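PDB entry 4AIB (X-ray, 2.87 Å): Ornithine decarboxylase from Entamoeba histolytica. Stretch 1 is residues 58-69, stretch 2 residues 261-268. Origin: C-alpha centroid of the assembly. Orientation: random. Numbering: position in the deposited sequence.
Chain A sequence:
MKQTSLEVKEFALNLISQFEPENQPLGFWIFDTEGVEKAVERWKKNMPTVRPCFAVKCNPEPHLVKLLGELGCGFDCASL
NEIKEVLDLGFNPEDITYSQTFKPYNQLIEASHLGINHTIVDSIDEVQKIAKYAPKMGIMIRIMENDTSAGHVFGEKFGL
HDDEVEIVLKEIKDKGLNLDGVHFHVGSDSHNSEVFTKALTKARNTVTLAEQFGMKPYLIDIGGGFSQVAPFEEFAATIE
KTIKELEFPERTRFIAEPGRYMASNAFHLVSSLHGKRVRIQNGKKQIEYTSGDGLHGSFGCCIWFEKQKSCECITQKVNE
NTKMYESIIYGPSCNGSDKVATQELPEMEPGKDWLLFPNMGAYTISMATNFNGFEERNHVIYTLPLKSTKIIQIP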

# COMPACT_ATOMS: atom_id res chain seq x y z
N CYS A 58 9.86 -7.82 5.02
CA CYS A 58 9.05 -7.43 6.18
C CYS A 58 9.42 -6.04 6.69
O CYS A 58 8.54 -5.21 6.92
N ASN A 59 10.72 -5.80 6.87
CA ASN A 59 11.24 -4.49 7.26
C ASN A 59 12.68 -4.30 6.79
O ASN A 59 13.61 -4.82 7.41
N PRO A 60 12.87 -3.56 5.68
CA PRO A 60 14.19 -3.36 5.08
C PRO A 60 14.97 -2.15 5.62
O PRO A 60 15.86 -1.64 4.93
N GLU A 61 14.65 -1.71 6.84
CA GLU A 61 15.36 -0.60 7.48
C GLU A 61 16.82 -0.97 7.71
O GLU A 61 17.11 -1.95 8.40
N PRO A 62 17.76 -0.19 7.12
CA PRO A 62 19.21 -0.44 7.16
C PRO A 62 19.77 -0.85 8.53
O PRO A 62 20.60 -1.75 8.59
N HIS A 63 19.31 -0.20 9.60
CA HIS A 63 19.82 -0.47 10.95
C HIS A 63 19.41 -1.82 11.47
O HIS A 63 20.23 -2.52 12.07
N LEU A 64 18.16 -2.20 11.24
CA LEU A 64 17.63 -3.50 11.67
C LEU A 64 18.25 -4.65 10.89
O LEU A 64 18.61 -5.68 11.47
N VAL A 65 18.37 -4.48 9.57
CA VAL A 65 18.98 -5.47 8.69
C VAL A 65 20.45 -5.68 9.05
O VAL A 65 20.95 -6.81 9.03
N LYS A 66 21.13 -4.59 9.38
CA LYS A 66 22.53 -4.62 9.81
C LYS A 66 22.69 -5.34 11.16
O LYS A 66 23.55 -6.20 11.30
N LEU A 67 21.84 -4.98 12.12
CA LEU A 67 21.90 -5.52 13.47
C LEU A 67 21.62 -7.02 13.51
O LEU A 67 22.31 -7.77 14.22
N LEU A 68 20.61 -7.46 12.76
CA LEU A 68 20.24 -8.87 12.69
C LEU A 68 21.35 -9.73 12.08
O LEU A 68 21.66 -10.80 12.59
N GLY A 69 21.95 -9.23 11.00
CA GLY A 69 23.05 -9.92 10.32
C GLY A 69 24.30 -10.03 11.16
O GLY A 69 25.01 -11.04 11.09
N TYR A 261 8.30 -11.98 13.26
CA TYR A 261 8.87 -12.33 14.56
C TYR A 261 10.00 -11.38 14.98
O TYR A 261 10.03 -10.91 16.11
N MET A 262 10.91 -11.11 14.05
CA MET A 262 12.09 -10.27 14.32
C MET A 262 11.77 -8.78 14.30
O MET A 262 12.28 -8.02 15.12
N ALA A 263 10.91 -8.37 13.36
CA ALA A 263 10.63 -6.96 13.11
C ALA A 263 9.68 -6.30 14.11
O ALA A 263 9.72 -5.09 14.30
N SER A 264 8.83 -7.11 14.75
CA SER A 264 7.78 -6.60 15.64
C SER A 264 8.33 -5.77 16.80
O SER A 264 8.01 -4.59 16.93
N ASN A 265 9.18 -6.37 17.62
CA ASN A 265 9.70 -5.71 18.82
C ASN A 265 10.86 -4.76 18.54
O ASN A 265 11.47 -4.22 19.47
N ALA A 266 11.15 -4.54 17.26
CA ALA A 266 12.27 -3.69 16.83
C ALA A 266 11.95 -2.20 16.91
O ALA A 266 12.80 -1.41 17.33
N PHE A 267 10.74 -1.83 16.50
CA PHE A 267 10.35 -0.43 16.43
C PHE A 267 9.13 -0.10 17.29
O PHE A 267 8.27 -0.94 17.51
N HIS A 268 9.08 1.14 17.76
CA HIS A 268 7.94 1.66 18.49
C HIS A 268 7.53 2.97 17.90
O HIS A 268 8.33 3.90 17.81

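Residues 58-69 and 261-268 of Entamoeba histolytica ornithine decarboxylase lie far apart in sequence, yet together they bury 375 Å² of surface. No hydrogen bond crosses between them; the contact is made by side-chain packing, while the side chains of Asn 59 and Glu 61 make hydrogen bonds within the first stretch.

The contact opens at Cys 58, whose CA-to-CB bond points toward the second stretch. Its t rotamer (chi1 -168°) places SG 4.1 Å from CB of Ala 263, an apolar contact. Asn 59 also points toward the partner and is likewise t (chi1 -162°). Here the backbones approach most closely in the register, with CA of Asn 59 and CA of Ala 263 6.4 Å apart, a spacing that the small alanine side chain accommodates: CB of Asn 59 rests 4.0 Å from CB of Ala 263. The Asn 59 amide extends farther, bringing ND2 to 3.4 Å from CE2 of Phe 267, while OD1 accepts a hydrogen bond from N of Glu 61 at 3.3 Å and ND2 is hydrogen-bonded elsewhere in the structure.

Pro 60 makes no contact, but Glu 61 turns toward the second stretch and serves two roles. With chi1 t and chi2 m, it folds its carboxylate back over the start of the helix, where OE1 accepts from N of His 63 at 2.8 Å in a nearly linear capping bond. The other oxygen, OE2, lies 3.1 Å from CZ of Phe 267, at the ring edge and near its plane, where the aromatic C-H groups carry partial positive charge.

Within the helix, Pro 62 is out of reach, and His 63 starts toward the partner but its m rotamer leads the imidazole away. Leu 64 (chi1 t, chi2 p) packs against three residues: both methyls touch CB of Ala 266, CD1 at 3.7 Å and CD2 at 4.2 Å, and CD2 also lies 3.9 Å from CE2 of Phe 267 and 4.3 Å from CB of Ala 263. Phe 267, m with chi1 -68°, thus meets Asn 59, Glu 61 and Leu 64, and has the largest covered area of any residue in the contact.

Val 65, Lys 66 and Leu 67 lie out of reach. One helical turn after Leu 64, Leu 68 (chi1 m, chi2 t) again points inward, and its CD2 sits 3.9 Å from SD of Met 262. That methionine, m at chi1 and chi2 and t at chi3, also points toward the first stretch. Gly 69, which has no side chain, adds no contact.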

# COMPACT_ATOMS: atom_id res chain seq x y z
CB CYS A 58 9.17 -8.47 7.30
SG CYS A 58 7.95 -8.28 8.62
CB ASN A 59 11.13 -4.29 8.78
CG ASN A 59 11.23 -2.83 9.19
OD1 ASN A 59 11.85 -2.01 8.51
ND2 ASN A 59 10.61 -2.50 10.32
CB PRO A 60 13.86 -3.17 3.60
CG PRO A 60 12.51 -2.54 3.59
CD PRO A 60 11.80 -2.96 4.85
CB GLU A 61 14.68 -0.21 8.80
CG GLU A 61 14.90 1.23 9.24
CD GLU A 61 16.19 1.43 10.02
OE1 GLU A 61 17.24 1.69 9.39
OE2 GLU A 61 16.16 1.35 11.27
CB PRO A 62 19.79 0.91 6.73
CG PRO A 62 18.77 1.46 5.80
CD PRO A 62 17.43 0.99 6.30
CB HIS A 63 19.39 0.62 11.93
CG HIS A 63 19.93 1.99 11.58
ND1 HIS A 63 19.12 3.06 11.42
CD2 HIS A 63 21.23 2.44 11.35
CE1 HIS A 63 19.87 4.14 11.11
NE2 HIS A 63 21.16 3.76 11.07
CB LEU A 64 16.10 -3.52 11.54
CG LEU A 64 15.33 -4.82 11.82
CD1 LEU A 64 15.48 -5.27 13.27
CD2 LEU A 64 13.87 -4.67 11.45
CB VAL A 65 18.82 -5.08 7.20
CG1 VAL A 65 19.42 -6.13 6.28
CG2 VAL A 65 17.35 -4.88 6.85
CB LYS A 66 23.09 -3.19 9.91
CG LYS A 66 24.58 -3.09 10.22
CD LYS A 66 25.43 -3.18 8.96
CE LYS A 66 26.88 -2.80 9.24
NZ LYS A 66 27.69 -2.77 8.00
CB LEU A 67 20.95 -4.77 14.40
CG LEU A 67 20.88 -5.14 15.89
CD1 LEU A 67 22.17 -4.80 16.62
CD2 LEU A 67 19.71 -4.43 16.53
CB LEU A 68 18.94 -9.05 11.89
CG LEU A 68 17.63 -8.68 12.58
CD1 LEU A 68 16.54 -8.45 11.55
CD2 LEU A 68 17.19 -9.75 13.58
CB TYR A 261 9.36 -13.79 14.54
CG TYR A 261 10.12 -14.21 15.78
CD1 TYR A 261 9.45 -14.61 16.94
CD2 TYR A 261 11.52 -14.22 15.80
CE1 TYR A 261 10.15 -15.00 18.07
CE2 TYR A 261 12.22 -14.60 16.93
CZ TYR A 261 11.53 -14.99 18.06
OH TYR A 261 12.23 -15.38 19.18
CB MET A 262 13.21 -10.58 13.32
CG MET A 262 13.71 -12.01 13.34
SD MET A 262 14.64 -12.44 14.83
CE MET A 262 15.19 -14.09 14.43
CB ALA A 263 10.12 -6.77 11.69
CB SER A 264 6.92 -7.75 16.18
OG SER A 264 7.67 -8.63 17.00
CB ASN A 265 10.10 -6.76 19.86
CG ASN A 265 8.98 -7.74 20.17
OD1 ASN A 265 7.82 -7.35 20.34
ND2 ASN A 265 9.32 -9.02 20.24
CB ALA A 266 12.70 -4.07 15.42
CB PHE A 267 10.09 -0.01 14.98
CG PHE A 267 11.32 0.01 14.12
CD1 PHE A 267 12.14 1.14 14.09
CD2 PHE A 267 11.66 -1.08 13.33
CE1 PHE A 267 13.28 1.16 13.30
CE2 PHE A 267 12.79 -1.06 12.54
CZ PHE A 267 13.60 0.06 12.52
CB HIS A 268 8.26 1.82 19.97
CG HIS A 268 8.78 0.56 20.63
ND1 HIS A 268 7.99 -0.49 20.90
CD2 HIS A 268 10.05 0.22 21.07
CE1 HIS A 268 8.71 -1.46 21.48
NE2 HIS A 268 9.98 -1.03 21.58